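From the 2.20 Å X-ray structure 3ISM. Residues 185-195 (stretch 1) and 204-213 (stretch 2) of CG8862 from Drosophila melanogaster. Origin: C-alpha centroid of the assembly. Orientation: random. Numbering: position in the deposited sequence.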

ATOM      1  N   ALA B 185      -3.156   9.542  -2.753  1.00 29.73           N
ATOM      2  CA  ALA B 185      -2.380   8.727  -3.679  1.00 30.07           C
ATOM      3  C   ALA B 185      -2.897   8.811  -5.117  1.00 30.02           C
ATOM      4  O   ALA B 185      -4.109   8.817  -5.349  1.00 30.42           O
ATOM      5  CB  ALA B 185      -2.371   7.292  -3.226  1.00 30.35           C
ATOM      6  N   VAL B 186      -1.971   8.875  -6.070  1.00 29.36           N
ATOM      7  CA  VAL B 186      -2.301   8.808  -7.488  1.00 28.86           C
ATOM      8  C   VAL B 186      -1.991   7.394  -7.984  1.00 29.54           C
ATOM      9  O   VAL B 186      -0.824   7.025  -8.184  1.00 29.48           O
ATOM     10  CB  VAL B 186      -1.544   9.855  -8.333  1.00 28.95           C
ATOM     11  CG1 VAL B 186      -1.973   9.745  -9.806  1.00 28.28           C
ATOM     12  CG2 VAL B 186      -1.781  11.308  -7.795  1.00 27.15           C
ATOM     13  N   PRO B 187      -3.038   6.587  -8.159  1.00 29.66           N
ATOM     14  CA  PRO B 187      -2.852   5.200  -8.602  1.00 29.71           C
ATOM     15  C   PRO B 187      -2.186   5.096  -9.977  1.00 29.41           C
ATOM     16  O   PRO B 187      -2.345   5.986 -10.821  1.00 29.62           O
ATOM     17  CB  PRO B 187      -4.286   4.652  -8.620  1.00 29.46           C
ATOM     18  CG  PRO B 187      -5.041   5.548  -7.612  1.00 29.48           C
ATOM     19  CD  PRO B 187      -4.460   6.901  -7.904  1.00 29.25           C
ATOM     20  N   THR B 188      -1.429   4.024 -10.191  1.00 29.44           N
ATOM     21  CA  THR B 188      -0.724   3.821 -11.459  1.00 29.75           C
ATOM     22  C   THR B 188      -1.721   3.320 -12.524  1.00 29.12           C
ATOM     23  O   THR B 188      -1.553   3.573 -13.703  1.00 28.43           O
ATOM     24  CB  THR B 188       0.446   2.793 -11.316  1.00 29.98           C
ATOM     25  OG1 THR B 188      -0.083   1.472 -11.068  1.00 31.76           O
ATOM     26  CG2 THR B 188       1.372   3.194 -10.184  1.00 29.94           C
ATOM     27  N   HIS B 189      -2.746   2.597 -12.071  1.00 28.56           N
ATOM     28  CA  HIS B 189      -3.700   1.892 -12.951  1.00 28.04           C
ATOM     29  C   HIS B 189      -5.036   1.773 -12.219  1.00 27.99           C
ATOM     30  O   HIS B 189      -5.097   1.944 -11.007  1.00 27.15           O
ATOM     31  CB  HIS B 189      -3.228   0.459 -13.272  1.00 27.58           C
ATOM     32  CG  HIS B 189      -1.946   0.367 -14.051  1.00 27.99           C
ATOM     33  ND1 HIS B 189      -0.709   0.597 -13.482  1.00 28.33           N
ATOM     34  CD2 HIS B 189      -1.703  -0.014 -15.329  1.00 28.56           C
ATOM     35  CE1 HIS B 189       0.236   0.411 -14.389  1.00 29.60           C
ATOM     36  NE2 HIS B 189      -0.341   0.043 -15.521  1.00 28.82           N
ATOM     37  N   PHE B 190      -6.095   1.455 -12.963  1.00 28.65           N
ATOM     38  CA  PHE B 190      -7.386   1.107 -12.382  1.00 28.86           C
ATOM     39  C   PHE B 190      -7.923  -0.160 -13.046  1.00 28.63           C
ATOM     40  O   PHE B 190      -7.565  -0.460 -14.160  1.00 29.07           O
ATOM     41  CB  PHE B 190      -8.386   2.256 -12.565  1.00 29.14           C
ATOM     42  CG  PHE B 190      -8.011   3.515 -11.837  1.00 29.72           C
ATOM     43  CD1 PHE B 190      -8.408   3.713 -10.519  1.00 30.04           C
ATOM     44  CD2 PHE B 190      -7.275   4.514 -12.477  1.00 31.30           C
ATOM     45  CE1 PHE B 190      -8.052   4.877  -9.835  1.00 31.87           C
ATOM     46  CE2 PHE B 190      -6.924   5.689 -11.808  1.00 31.49           C
ATOM     47  CZ  PHE B 190      -7.309   5.868 -10.480  1.00 30.23           C
ATOM     48  N   TYR B 191      -8.784  -0.904 -12.366  1.00 29.07           N
ATOM     49  CA  TYR B 191      -9.380  -2.107 -12.959  1.00 29.49           C
ATOM     50  C   TYR B 191     -10.893  -2.038 -12.875  1.00 29.61           C
ATOM     51  O   TYR B 191     -11.436  -1.311 -12.049  1.00 29.70           O
ATOM     52  CB  TYR B 191      -8.926  -3.394 -12.235  1.00 28.97           C
ATOM     53  CG  TYR B 191      -9.284  -3.408 -10.768  1.00 27.90           C
ATOM     54  CD1 TYR B 191     -10.579  -3.712 -10.333  1.00 28.08           C
ATOM     55  CD2 TYR B 191      -8.329  -3.097  -9.813  1.00 29.53           C
ATOM     56  CE1 TYR B 191     -10.909  -3.679  -8.990  1.00 27.07           C
ATOM     57  CE2 TYR B 191      -8.634  -3.079  -8.471  1.00 27.81           C
ATOM     58  CZ  TYR B 191      -9.918  -3.362  -8.070  1.00 29.03           C
ATOM     59  OH  TYR B 191     -10.195  -3.328  -6.741  1.00 29.02           O
ATOM     60  N   LYS B 192     -11.550  -2.831 -13.714  1.00 29.65           N
ATOM     61  CA  LYS B 192     -12.948  -3.201 -13.523  1.00 29.58           C
ATOM     62  C   LYS B 192     -13.036  -4.697 -13.723  1.00 29.44           C
ATOM     63  O   LYS B 192     -12.557  -5.224 -14.725  1.00 29.63           O
ATOM     64  CB  LYS B 192     -13.873  -2.493 -14.515  1.00 29.51           C
ATOM     65  CG  LYS B 192     -14.150  -1.030 -14.163  1.00 29.30           C
ATOM     66  CD  LYS B 192     -15.222  -0.459 -15.083  1.00 29.95           C
ATOM     67  CE  LYS B 192     -15.460   1.041 -14.845  1.00 30.10           C
ATOM     68  NZ  LYS B 192     -16.107   1.300 -13.530  1.00 30.39           N
ATOM     69  N   VAL B 193     -13.637  -5.381 -12.762  1.00 29.06           N
ATOM     70  CA  VAL B 193     -13.874  -6.807 -12.880  1.00 29.04           C
ATOM     71  C   VAL B 193     -15.383  -7.000 -12.821  1.00 29.17           C
ATOM     72  O   VAL B 193     -16.027  -6.549 -11.885  1.00 29.22           O
ATOM     73  CB  VAL B 193     -13.111  -7.633 -11.789  1.00 28.82           C
ATOM     74  CG1 VAL B 193     -13.413  -9.134 -11.946  1.00 29.66           C
ATOM     75  CG2 VAL B 193     -11.602  -7.396 -11.894  1.00 27.68           C
ATOM     76  N   ILE B 194     -15.925  -7.672 -13.841  1.00 29.29           N
ATOM     77  CA  ILE B 194     -17.348  -7.622 -14.182  1.00 29.11           C
ATOM     78  C   ILE B 194     -17.938  -9.030 -14.384  1.00 29.61           C
ATOM     79  O   ILE B 194     -17.328  -9.870 -15.043  1.00 30.15           O
ATOM     80  CB  ILE B 194     -17.529  -6.841 -15.521  1.00 29.05           C
ATOM     81  CG1 ILE B 194     -16.832  -5.467 -15.476  1.00 27.97           C
ATOM     82  CG2 ILE B 194     -18.992  -6.719 -15.906  1.00 28.35           C
ATOM     83  CD1 ILE B 194     -16.190  -5.069 -16.806  1.00 27.22           C
ATOM     84  N   VAL B 195     -19.122  -9.286 -13.837  1.00 29.16           N
ATOM     85  CA  VAL B 195     -19.827 -10.527 -14.122  1.00 29.04           C
ATOM     86  C   VAL B 195     -21.236 -10.208 -14.593  1.00 29.85           C
ATOM     87  O   VAL B 195     -21.980  -9.517 -13.902  1.00 29.55           O
ATOM     88  CB  VAL B 195     -19.867 -11.477 -12.876  1.00 29.32           C
ATOM     89  CG1 VAL B 195     -20.944 -12.569 -13.014  1.00 27.57           C
ATOM     90  CG2 VAL B 195     -18.506 -12.102 -12.632  1.00 26.91           C
ATOM     91  N   HIS B 204     -20.885 -14.764 -17.116  1.00 31.53           N
ATOM     92  CA  HIS B 204     -19.820 -14.316 -18.006  1.00 30.46           C
ATOM     93  C   HIS B 204     -19.002 -13.243 -17.326  1.00 30.03           C
ATOM     94  O   HIS B 204     -19.551 -12.244 -16.871  1.00 30.11           O
ATOM     95  CB  HIS B 204     -20.392 -13.746 -19.304  1.00 30.24           C
ATOM     96  CG  HIS B 204     -21.335 -14.671 -20.002  1.00 29.60           C
ATOM     97  ND1 HIS B 204     -20.967 -15.418 -21.098  1.00 28.46           N
ATOM     98  CD2 HIS B 204     -22.625 -14.989 -19.742  1.00 28.81           C
ATOM     99  CE1 HIS B 204     -21.997 -16.143 -21.498  1.00 28.69           C
ATOM    100  NE2 HIS B 204     -23.017 -15.896 -20.696  1.00 28.87           N
ATOM    101  N   MET B 205     -17.693 -13.435 -17.284  1.00 29.39           N
ATOM    102  CA  MET B 205     -16.800 -12.457 -16.645  1.00 29.63           C
ATOM    103  C   MET B 205     -15.955 -11.662 -17.640  1.00 28.60           C
ATOM    104  O   MET B 205     -15.478 -12.205 -18.631  1.00 28.46           O
ATOM    105  CB  MET B 205     -15.894 -13.149 -15.634  1.00 28.82           C
ATOM    106  CG  MET B 205     -14.931 -12.219 -14.932  1.00 30.95           C
ATOM    107  SD  MET B 205     -13.982 -13.067 -13.686  1.00 32.06           S
ATOM    108  CE  MET B 205     -15.170 -13.195 -12.356  1.00 30.73           C
ATOM    109  N   GLU B 206     -15.785 -10.375 -17.363  1.00 28.05           N
ATOM    110  CA  GLU B 206     -14.831  -9.528 -18.081  1.00 28.58           C
ATOM    111  C   GLU B 206     -13.955  -8.826 -17.054  1.00 28.28           C
ATOM    112  O   GLU B 206     -14.409  -8.498 -15.967  1.00 27.63           O
ATOM    113  CB  GLU B 206     -15.556  -8.464 -18.938  1.00 28.21           C
ATOM    114  CG  GLU B 206     -16.445  -9.021 -20.033  1.00 29.52           C
ATOM    115  CD  GLU B 206     -17.012  -7.952 -20.965  1.00 29.79           C
ATOM    116  OE1 GLU B 206     -16.715  -6.745 -20.800  1.00 32.09           O
ATOM    117  OE2 GLU B 206     -17.776  -8.326 -21.867  1.00 30.10           O
ATOM    118  N   SER B 207     -12.688  -8.603 -17.390  1.00 28.99           N
ATOM    119  CA  SER B 207     -11.829  -7.807 -16.516  1.00 29.25           C
ATOM    120  C   SER B 207     -10.809  -7.011 -17.307  1.00 28.78           C
ATOM    121  O   SER B 207     -10.203  -7.524 -18.254  1.00 28.59           O
ATOM    122  CB  SER B 207     -11.144  -8.671 -15.447  1.00 29.37           C
ATOM    123  OG  SER B 207     -10.463  -9.755 -16.026  1.00 31.35           O
ATOM    124  N   TYR B 208     -10.627  -5.760 -16.890  1.00 28.93           N
ATOM    125  CA  TYR B 208      -9.812  -4.782 -17.595  1.00 28.74           C
ATOM    126  C   TYR B 208      -8.873  -4.122 -16.601  1.00 29.13           C
ATOM    127  O   TYR B 208      -9.239  -3.925 -15.448  1.00 29.04           O
ATOM    128  CB  TYR B 208     -10.694  -3.689 -18.209  1.00 28.44           C
ATOM    129  CG  TYR B 208     -11.726  -4.190 -19.187  1.00 28.51           C
ATOM    130  CD1 TYR B 208     -11.502  -4.113 -20.558  1.00 27.92           C
ATOM    131  CD2 TYR B 208     -12.936  -4.733 -18.740  1.00 28.29           C
ATOM    132  CE1 TYR B 208     -12.446  -4.574 -21.458  1.00 28.89           C
ATOM    133  CE2 TYR B 208     -13.880  -5.196 -19.628  1.00 27.57           C
ATOM    134  CZ  TYR B 208     -13.634  -5.109 -20.983  1.00 28.32           C
ATOM    135  OH  TYR B 208     -14.560  -5.585 -21.861  1.00 27.60           O
ATOM    136  N   VAL B 209      -7.670  -3.783 -17.061  1.00 28.89           N
ATOM    137  CA  VAL B 209      -6.746  -2.938 -16.306  1.00 28.93           C
ATOM    138  C   VAL B 209      -6.272  -1.828 -17.250  1.00 28.99           C
ATOM    139  O   VAL B 209      -5.710  -2.108 -18.315  1.00 27.92           O
ATOM    140  CB  VAL B 209      -5.543  -3.748 -15.767  1.00 29.08           C
ATOM    141  CG1 VAL B 209      -4.379  -2.831 -15.334  1.00 28.89           C
ATOM    142  CG2 VAL B 209      -5.981  -4.651 -14.619  1.00 28.48           C
ATOM    143  N   MET B 210      -6.511  -0.571 -16.875  1.00 28.66           N
ATOM    144  CA  MET B 210      -6.086   0.540 -17.734  1.00 28.97           C
ATOM    145  C   MET B 210      -5.136   1.431 -16.963  1.00 28.34           C
ATOM    146  O   MET B 210      -5.375   1.684 -15.802  1.00 28.84           O
ATOM    147  CB  MET B 210      -7.292   1.343 -18.222  1.00 28.66           C
ATOM    148  CG  MET B 210      -8.264   0.534 -19.080  1.00 28.75           C
ATOM    149  SD  MET B 210      -9.742   1.465 -19.516  1.00 30.74           S
ATOM    150  CE  MET B 210      -9.087   2.798 -20.498  1.00 28.23           C
ATOM    151  N   PRO B 211      -4.054   1.898 -17.608  1.00 28.25           N
ATOM    152  CA  PRO B 211      -3.097   2.737 -16.897  1.00 28.10           C
ATOM    153  C   PRO B 211      -3.665   4.147 -16.695  1.00 28.43           C
ATOM    154  O   PRO B 211      -4.395   4.663 -17.556  1.00 28.10           O
ATOM    155  CB  PRO B 211      -1.878   2.743 -17.829  1.00 27.73           C
ATOM    156  CG  PRO B 211      -2.487   2.604 -19.228  1.00 27.90           C
ATOM    157  CD  PRO B 211      -3.682   1.696 -19.029  1.00 28.06           C
ATOM    158  N   ASN B 212      -3.334   4.748 -15.560  1.00 28.08           N
ATOM    159  CA  ASN B 212      -3.761   6.093 -15.229  1.00 28.53           C
ATOM    160  C   ASN B 212      -2.873   7.098 -15.976  1.00 28.86           C
ATOM    161  O   ASN B 212      -2.034   7.779 -15.383  1.00 28.92           O
ATOM    162  CB  ASN B 212      -3.698   6.291 -13.705  1.00 28.32           C
ATOM    163  CG  ASN B 212      -4.361   7.584 -13.231  1.00 29.65           C
ATOM    164  OD1 ASN B 212      -5.031   8.265 -14.001  1.00 28.57           O
ATOM    165  ND2 ASN B 212      -4.192   7.907 -11.930  1.00 28.40           N
ATOM    166  N   GLN B 213      -3.064   7.180 -17.288  1.00 28.75           N
ATOM    167  CA  GLN B 213      -2.275   8.080 -18.121  1.00 29.09           C
ATOM    168  C   GLN B 213      -3.088   8.461 -19.342  1.00 28.61           C
ATOM    169  O   GLN B 213      -4.143   7.878 -19.582  1.00 28.57           O
ATOM    170  CB  GLN B 213      -0.963   7.406 -18.552  1.00 29.38           C
ATOM    171  CG  GLN B 213      -1.163   6.196 -19.432  1.00 29.85           C
ATOM    172  CD  GLN B 213       0.030   5.260 -19.429  1.00 31.39           C
ATOM    173  OE1 GLN B 213       0.727   5.110 -18.411  1.00 32.03           O
ATOM    174  NE2 GLN B 213       0.253   4.598 -20.562  1.00 30.57           N
TER

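The two stretches form an antiparallel pair of β-strands, 189-195 and 204-211, in one chain. Their axes approach to 4.6 Å, and their N-to-C directions differ by 174°. Together the stretches bury 809 Å² of surface, both sides summed. Hydrogen-bonded pairs alternate with non-hydrogen-bonded pairs, and side chains alternate between the two faces of the sheet. H189, Y191, V193 and V195 share one face with P211, V209, S207 and M205. F190, K192 and I194 share the other with M210, Y208 and E206.

A185 makes no contact with the second stretch. V186 lies beside the amide of N212, with CG1 of V186 3.6 Å from ND2 of N212. P187 offers its carbonyl to the same amide: N212 ND2 donates to P187 O at 2.9 Å. The backbone follows, with N212 N donating to T188 O at 2.8 Å and a nearly straight angle of 171°. N212 thus ties the loop before the strand to the end of stretch 2 through both side chain and main chain. T188 turns its CA-to-CB bond away from stretch 2. T188 OG1 lies 2.6 Å from H189 ND1, a hydrogen bond in which either atom could be the donor.

H189 opens the strand opposite P211. This is a non-hydrogen-bonded pair, so the missing amide hydrogen of P211 costs the ladder no hydrogen bond here. The imidazole packs against the pyrrolidine, with H189 CD2 3.7 Å from P211 CB. CD2 of H189 also comes within 3.9 Å of CG1 of V209.

F190 forms a reciprocal pair with M210. F190 N donates to M210 O and M210 N to F190 O, both at 2.9 Å. The phenyl ring reaches N212, whose CG lies at the ring edge, 3.5 Å from F190 CE2.

Y191 faces V209 with no backbone hydrogen bond between them. Y191 CA instead makes a CA-H...O contact of 3.1 Å with Y208 O. Y191 CB meets V209 CG2 at 4.0 Å, while the end of the tyrosine side chain leads away.

K192 pairs with Y208. K192 N donates to Y208 O at 3.1 Å, and Y208 N to K192 O at 2.9 Å. The end of the lysine side chain leads away from stretch 2, and its NZ is hydrogen-bonded elsewhere in the structure.

V193 sits across from S207, with V193 CG2 3.8 Å from S207 CB. This contact is between carbons; the serine OG is hydrogen-bonded elsewhere in the structure.

I194 pairs with E206. I194 N donates to E206 O at 2.7 Å, and E206 N to I194 O at 2.8 Å. On the same face, I194 CD1 lies at the edge of the Y208 ring, 3.6 Å from CE2 of Y208. Within stretch 2, Y208 OH donates to E206 OE1 at 2.7 Å.

V195, the last residue of stretch 1, lies opposite M205 in a non-hydrogen-bonded pair. V195 CG2 meets M205 CE at 3.5 Å, an apolar contact.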